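Local atomic coordinates of K Homology domain-containing protein (Aeropyrum pernix, PDB entry 1TUA), a protein that is of unknown function but, as a K Homology domain protein, probably binds RNA. Residues P4-V18 against L60-F74. Sequence-based numbering, arbitrary orientation.
Sequences PRIYVKVKPERLGAV and LMKAAEVVKAISLGF
Arg14 grips the C-terminal end of helix 60-72 side-on, its NE 2.8 Å and its NH2 3.0 Å from one and the same oxygen, Ile70 O. That oxygen lies almost in the guanidinium plane and also accepts from Gly73 N in the Schellman motif, so three donors hold it. Arginine suits the place: chi1 (-66°) lays CG against Ser71 O, and bends at chi2 and chi3 turn the guanidinium group back onto Ile70 O, which at the helix end lacks the usual i+4 donor, while Ala17 CB lies over one guanidinium face. Replacing Arg14 by alanine would probably cost Ile70 O two of these three donors and weaken the tie between the loop before helix 15-19 and the helix end. Beside this grip, Ser71 turns OG anti to its own N (chi1 178°) to accept a nearly straight bond, 3.0 Å long, from Lys11 N. The methylenes of Lys11 run past Ser71 O, and its ammonium goes on to a salt bridge with Glu137 in the second KH region.

Outward, the contact becomes apolar. Val67 CG1 enters between three valines, 3.6 Å from Val8 CG1; the side chains of Val10 and Val18 cross that of Val67 at about right angles. Val18 CG2 and Ala17 CB both meet Ile70 CG2. Farther along, small Ala64 lets the strand come close, its CB 3.7 Å from Ile6 CG2, and Leu60 CD2 ends the row against Pro4 CB at 3.5 Å.

Strand 6-9 and helix 60-72 run nearly parallel, 5° apart, as edge strand and covering helix of a KH-type alpha-beta layer. Beta-branched strand residues against small or branched helix residues make the interface apolar; the directional bonds of Arg14 and Ser71 fix its position at the helix's C-terminal end.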
loop_
_atom_site.group_PDB
_atom_site.type_symbol
_atom_site.label_atom_id
_atom_site.label_comp_id
_atom_site.label_asym_id
_atom_site.label_seq_id
_atom_site.Cartn_x
_atom_site.Cartn_y
_atom_site.Cartn_z
ATOM N N PRO A 4 -10.990 4.223 21.108
ATOM C CA PRO A 4 -10.945 4.069 19.653
ATOM C C PRO A 4 -10.518 2.635 19.366
ATOM O O PRO A 4 -9.625 2.098 20.025
ATOM C CB PRO A 4 -9.880 5.077 19.222
ATOM C CG PRO A 4 -9.932 6.129 20.313
ATOM C CD PRO A 4 -10.080 5.292 21.561
ATOM N N ARG A 5 -11.183 2.006 18.411
ATOM C CA ARG A 5 -10.858 0.641 18.029
ATOM C C ARG A 5 -11.020 0.560 16.527
ATOM O O ARG A 5 -12.053 0.957 15.990
ATOM C CB ARG A 5 -11.811 -0.368 18.686
ATOM C CG ARG A 5 -11.695 -0.465 20.186
ATOM C CD ARG A 5 -12.515 -1.643 20.719
ATOM N NE ARG A 5 -12.310 -1.839 22.153
ATOM C CZ ARG A 5 -12.948 -1.163 23.104
ATOM N NH1 ARG A 5 -13.851 -0.240 22.783
ATOM N NH2 ARG A 5 -12.671 -1.400 24.380
ATOM N N ILE A 6 -9.991 0.068 15.850
ATOM C CA ILE A 6 -10.061 -0.079 14.407
ATOM C C ILE A 6 -10.002 -1.565 14.072
ATOM O O ILE A 6 -9.012 -2.246 14.355
ATOM C CB ILE A 6 -8.904 0.669 13.700
ATOM C CG1 ILE A 6 -8.994 2.166 14.020
ATOM C CG2 ILE A 6 -8.974 0.440 12.190
ATOM C CD1 ILE A 6 -7.965 3.029 13.302
ATOM N N TYR A 7 -11.088 -2.068 13.496
ATOM C CA TYR A 7 -11.176 -3.464 13.098
ATOM C C TYR A 7 -10.643 -3.591 11.682
ATOM O O TYR A 7 -11.045 -2.851 10.785
ATOM C CB TYR A 7 -12.632 -3.930 13.144
ATOM C CG TYR A 7 -13.171 -4.074 14.542
ATOM C CD1 TYR A 7 -13.370 -5.334 15.103
ATOM C CD2 TYR A 7 -13.465 -2.951 15.315
ATOM C CE1 TYR A 7 -13.851 -5.476 16.404
ATOM C CE2 TYR A 7 -13.945 -3.082 16.623
ATOM C CZ TYR A 7 -14.134 -4.351 17.158
ATOM O OH TYR A 7 -14.605 -4.496 18.443
ATOM N N VAL A 8 -9.725 -4.525 11.481
ATOM C CA VAL A 8 -9.154 -4.737 10.162
ATOM C C VAL A 8 -9.360 -6.191 9.744
ATOM O O VAL A 8 -8.833 -7.109 10.379
ATOM C CB VAL A 8 -7.639 -4.425 10.159
ATOM C CG1 VAL A 8 -7.067 -4.614 8.759
ATOM C CG2 VAL A 8 -7.402 -3.014 10.655
ATOM N N LYS A 9 -10.141 -6.395 8.687
ATOM C CA LYS A 9 -10.383 -7.743 8.190
ATOM C C LYS A 9 -9.126 -8.161 7.445
ATOM O O LYS A 9 -8.636 -7.427 6.593
ATOM C CB LYS A 9 -11.578 -7.764 7.236
ATOM C CG LYS A 9 -11.912 -9.154 6.689
ATOM C CD LYS A 9 -12.354 -10.107 7.800
ATOM C CE LYS A 9 -12.505 -11.535 7.292
ATOM N NZ LYS A 9 -11.218 -12.062 6.756
ATOM N N VAL A 10 -8.593 -9.329 7.772
ATOM C CA VAL A 10 -7.382 -9.804 7.114
ATOM C C VAL A 10 -7.672 -11.046 6.273
ATOM O O VAL A 10 -8.443 -11.911 6.685
ATOM C CB VAL A 10 -6.280 -10.129 8.164
ATOM C CG1 VAL A 10 -5.074 -10.762 7.493
ATOM C CG2 VAL A 10 -5.867 -8.844 8.889
ATOM N N LYS A 11 -7.078 -11.119 5.084
ATOM C CA LYS A 11 -7.270 -12.286 4.230
ATOM C C LYS A 11 -6.775 -13.472 5.052
ATOM O O LYS A 11 -5.672 -13.441 5.591
ATOM C CB LYS A 11 -6.454 -12.154 2.942
ATOM C CG LYS A 11 -6.873 -10.982 2.048
ATOM C CD LYS A 11 -6.094 -10.977 0.720
ATOM C CE LYS A 11 -6.355 -9.715 -0.117
ATOM N NZ LYS A 11 -7.757 -9.604 -0.621
ATOM N N PRO A 12 -7.590 -14.528 5.175
ATOM C CA PRO A 12 -7.183 -15.702 5.959
ATOM C C PRO A 12 -5.770 -16.204 5.658
ATOM O O PRO A 12 -5.020 -16.556 6.571
ATOM C CB PRO A 12 -8.256 -16.736 5.613
ATOM C CG PRO A 12 -9.467 -15.889 5.384
ATOM C CD PRO A 12 -8.914 -14.738 4.564
ATOM N N GLU A 13 -5.411 -16.221 4.376
ATOM C CA GLU A 13 -4.102 -16.692 3.940
ATOM C C GLU A 13 -2.950 -15.759 4.325
ATOM O O GLU A 13 -1.783 -16.084 4.103
ATOM C CB GLU A 13 -4.100 -16.904 2.417
ATOM C CG GLU A 13 -4.339 -15.636 1.599
ATOM C CD GLU A 13 -5.805 -15.405 1.228
ATOM O OE1 GLU A 13 -6.705 -15.640 2.071
ATOM O OE2 GLU A 13 -6.053 -14.971 0.080
ATOM N N ARG A 14 -3.269 -14.605 4.906
ATOM C CA ARG A 14 -2.231 -13.660 5.305
ATOM C C ARG A 14 -2.181 -13.416 6.809
ATOM O O ARG A 14 -1.347 -12.649 7.285
ATOM C CB ARG A 14 -2.429 -12.317 4.589
ATOM C CG ARG A 14 -2.223 -12.377 3.094
ATOM C CD ARG A 14 -0.782 -12.678 2.779
ATOM N NE ARG A 14 0.074 -11.517 3.016
ATOM C CZ ARG A 14 1.399 -11.567 3.095
ATOM N NH1 ARG A 14 2.031 -12.726 2.962
ATOM N NH2 ARG A 14 2.092 -10.455 3.290
ATOM N N LEU A 15 -3.056 -14.075 7.566
ATOM C CA LEU A 15 -3.087 -13.869 9.014
ATOM C C LEU A 15 -1.752 -14.219 9.664
ATOM O O LEU A 15 -1.327 -13.572 10.622
ATOM C CB LEU A 15 -4.221 -14.686 9.639
ATOM C CG LEU A 15 -4.612 -14.278 11.059
ATOM C CD1 LEU A 15 -4.979 -12.791 11.101
ATOM C CD2 LEU A 15 -5.784 -15.128 11.524
ATOM N N GLY A 16 -1.084 -15.240 9.134
ATOM C CA GLY A 16 0.205 -15.623 9.680
ATOM C C GLY A 16 1.258 -14.551 9.447
ATOM O O GLY A 16 2.149 -14.343 10.276
ATOM N N ALA A 17 1.161 -13.865 8.313
ATOM C CA ALA A 17 2.120 -12.817 7.993
ATOM C C ALA A 17 1.896 -11.612 8.897
ATOM O O ALA A 17 2.846 -10.918 9.264
ATOM C CB ALA A 17 1.988 -12.411 6.526
ATOM N N VAL A 18 0.639 -11.360 9.248
ATOM C CA VAL A 18 0.302 -10.236 10.112
ATOM C C VAL A 18 0.791 -10.483 11.540
ATOM O O VAL A 18 1.337 -9.589 12.186
ATOM C CB VAL A 18 -1.219 -9.994 10.127
ATOM C CG1 VAL A 18 -1.578 -8.971 11.209
ATOM C CG2 VAL A 18 -1.670 -9.500 8.762
ATOM N N LEU A 60 -2.629 5.109 15.870
ATOM C CA LEU A 60 -3.622 4.046 15.759
ATOM C C LEU A 60 -3.935 3.744 14.289
ATOM O O LEU A 60 -3.952 2.586 13.859
ATOM C CB LEU A 60 -4.902 4.469 16.481
ATOM C CG LEU A 60 -5.981 3.400 16.634
ATOM C CD1 LEU A 60 -5.526 2.350 17.643
ATOM C CD2 LEU A 60 -7.269 4.047 17.101
ATOM N N MET A 61 -4.168 4.804 13.524
ATOM C CA MET A 61 -4.484 4.677 12.112
ATOM C C MET A 61 -3.342 4.052 11.302
ATOM O O MET A 61 -3.572 3.159 10.489
ATOM C CB MET A 61 -4.884 6.057 11.564
ATOM C CG MET A 61 -6.201 6.575 12.174
ATOM S SD MET A 61 -6.607 8.315 11.830
ATOM C CE MET A 61 -6.919 8.245 10.125
ATOM N N LYS A 62 -2.108 4.494 11.526
ATOM C CA LYS A 62 -0.986 3.922 10.778
ATOM C C LYS A 62 -0.746 2.462 11.159
ATOM O O LYS A 62 -0.367 1.653 10.320
ATOM C CB LYS A 62 0.282 4.753 10.989
ATOM C CG LYS A 62 0.245 6.090 10.261
ATOM C CD LYS A 62 1.568 6.839 10.380
ATOM C CE LYS A 62 1.604 8.047 9.446
ATOM N NZ LYS A 62 1.602 7.651 8.005
ATOM N N ALA A 63 -0.963 2.124 12.428
ATOM C CA ALA A 63 -0.805 0.743 12.873
ATOM C C ALA A 63 -1.787 -0.118 12.070
ATOM O O ALA A 63 -1.442 -1.207 11.592
ATOM C CB ALA A 63 -1.111 0.630 14.372
ATOM N N ALA A 64 -3.014 0.381 11.920
ATOM C CA ALA A 64 -4.051 -0.334 11.175
ATOM C C ALA A 64 -3.713 -0.404 9.685
ATOM O O ALA A 64 -4.040 -1.387 9.015
ATOM C CB ALA A 64 -5.397 0.347 11.375
ATOM N N GLU A 65 -3.057 0.629 9.163
ATOM C CA GLU A 65 -2.691 0.633 7.747
ATOM C C GLU A 65 -1.611 -0.404 7.481
ATOM O O GLU A 65 -1.618 -1.054 6.441
ATOM C CB GLU A 65 -2.218 2.019 7.308
ATOM C CG GLU A 65 -3.340 3.037 7.246
ATOM C CD GLU A 65 -4.383 2.691 6.196
ATOM O OE1 GLU A 65 -4.142 2.943 4.999
ATOM O OE2 GLU A 65 -5.449 2.154 6.566
ATOM N N VAL A 66 -0.689 -0.573 8.421
ATOM C CA VAL A 66 0.360 -1.574 8.251
ATOM C C VAL A 66 -0.289 -2.955 8.152
ATOM O O VAL A 66 0.058 -3.758 7.283
ATOM C CB VAL A 66 1.351 -1.556 9.427
ATOM C CG1 VAL A 66 2.286 -2.755 9.343
ATOM C CG2 VAL A 66 2.143 -0.260 9.407
ATOM N N VAL A 67 -1.237 -3.230 9.042
ATOM C CA VAL A 67 -1.937 -4.515 9.023
ATOM C C VAL A 67 -2.653 -4.718 7.685
ATOM O O VAL A 67 -2.593 -5.795 7.093
ATOM C CB VAL A 67 -2.971 -4.602 10.163
ATOM C CG1 VAL A 67 -3.858 -5.837 9.968
ATOM C CG2 VAL A 67 -2.249 -4.668 11.511
ATOM N N LYS A 68 -3.338 -3.683 7.212
ATOM C CA LYS A 68 -4.052 -3.779 5.946
ATOM C C LYS A 68 -3.076 -4.047 4.806
ATOM O O LYS A 68 -3.351 -4.866 3.931
ATOM C CB LYS A 68 -4.834 -2.491 5.676
ATOM C CG LYS A 68 -5.576 -2.500 4.347
ATOM C CD LYS A 68 -6.312 -1.185 4.113
ATOM C CE LYS A 68 -7.033 -1.179 2.761
ATOM N NZ LYS A 68 -7.669 0.147 2.452
ATOM N N ALA A 69 -1.935 -3.363 4.821
ATOM C CA ALA A 69 -0.918 -3.535 3.783
ATOM C C ALA A 69 -0.367 -4.971 3.744
ATOM O O ALA A 69 -0.123 -5.521 2.668
ATOM C CB ALA A 69 0.223 -2.532 3.992
ATOM N N ILE A 70 -0.164 -5.576 4.912
ATOM C CA ILE A 70 0.337 -6.951 4.966
ATOM C C ILE A 70 -0.741 -7.902 4.445
ATOM O O ILE A 70 -0.450 -8.852 3.711
ATOM C CB ILE A 70 0.738 -7.343 6.406
ATOM C CG1 ILE A 70 1.938 -6.491 6.840
ATOM C CG2 ILE A 70 1.056 -8.850 6.485
ATOM C CD1 ILE A 70 2.275 -6.610 8.313
ATOM N N SER A 71 -1.986 -7.633 4.822
ATOM C CA SER A 71 -3.120 -8.437 4.366
ATOM C C SER A 71 -3.205 -8.409 2.835
ATOM O O SER A 71 -3.495 -9.420 2.197
ATOM C CB SER A 71 -4.420 -7.886 4.967
ATOM O OG SER A 71 -5.545 -8.621 4.519
ATOM N N LEU A 72 -2.942 -7.243 2.255
ATOM C CA LEU A 72 -2.981 -7.070 0.803
ATOM C C LEU A 72 -1.855 -7.788 0.056
ATOM O O LEU A 72 -1.927 -7.965 -1.165
ATOM C CB LEU A 72 -2.966 -5.581 0.454
ATOM C CG LEU A 72 -4.288 -4.860 0.734
ATOM C CD1 LEU A 72 -4.085 -3.360 0.646
ATOM C CD2 LEU A 72 -5.343 -5.326 -0.260
ATOM N N GLY A 73 -0.813 -8.196 0.775
ATOM C CA GLY A 73 0.271 -8.911 0.122
ATOM C C GLY A 73 1.685 -8.430 0.396
ATOM O O GLY A 73 2.644 -9.150 0.116
ATOM N N PHE A 74 1.827 -7.219 0.927
ATOM C CA PHE A 74 3.148 -6.681 1.229
ATOM C C PHE A 74 3.821 -7.418 2.378
ATOM O O PHE A 74 3.177 -7.762 3.362
ATOM C CB PHE A 74 3.061 -5.208 1.657
ATOM C CG PHE A 74 3.028 -4.225 0.518
ATOM C CD1 PHE A 74 4.129 -4.067 -0.323
ATOM C CD2 PHE A 74 1.911 -3.421 0.317
ATOM C CE1 PHE A 74 4.120 -3.121 -1.344
ATOM C CE2 PHE A 74 1.888 -2.467 -0.704
ATOM C CZ PHE A 74 2.996 -2.316 -1.535
#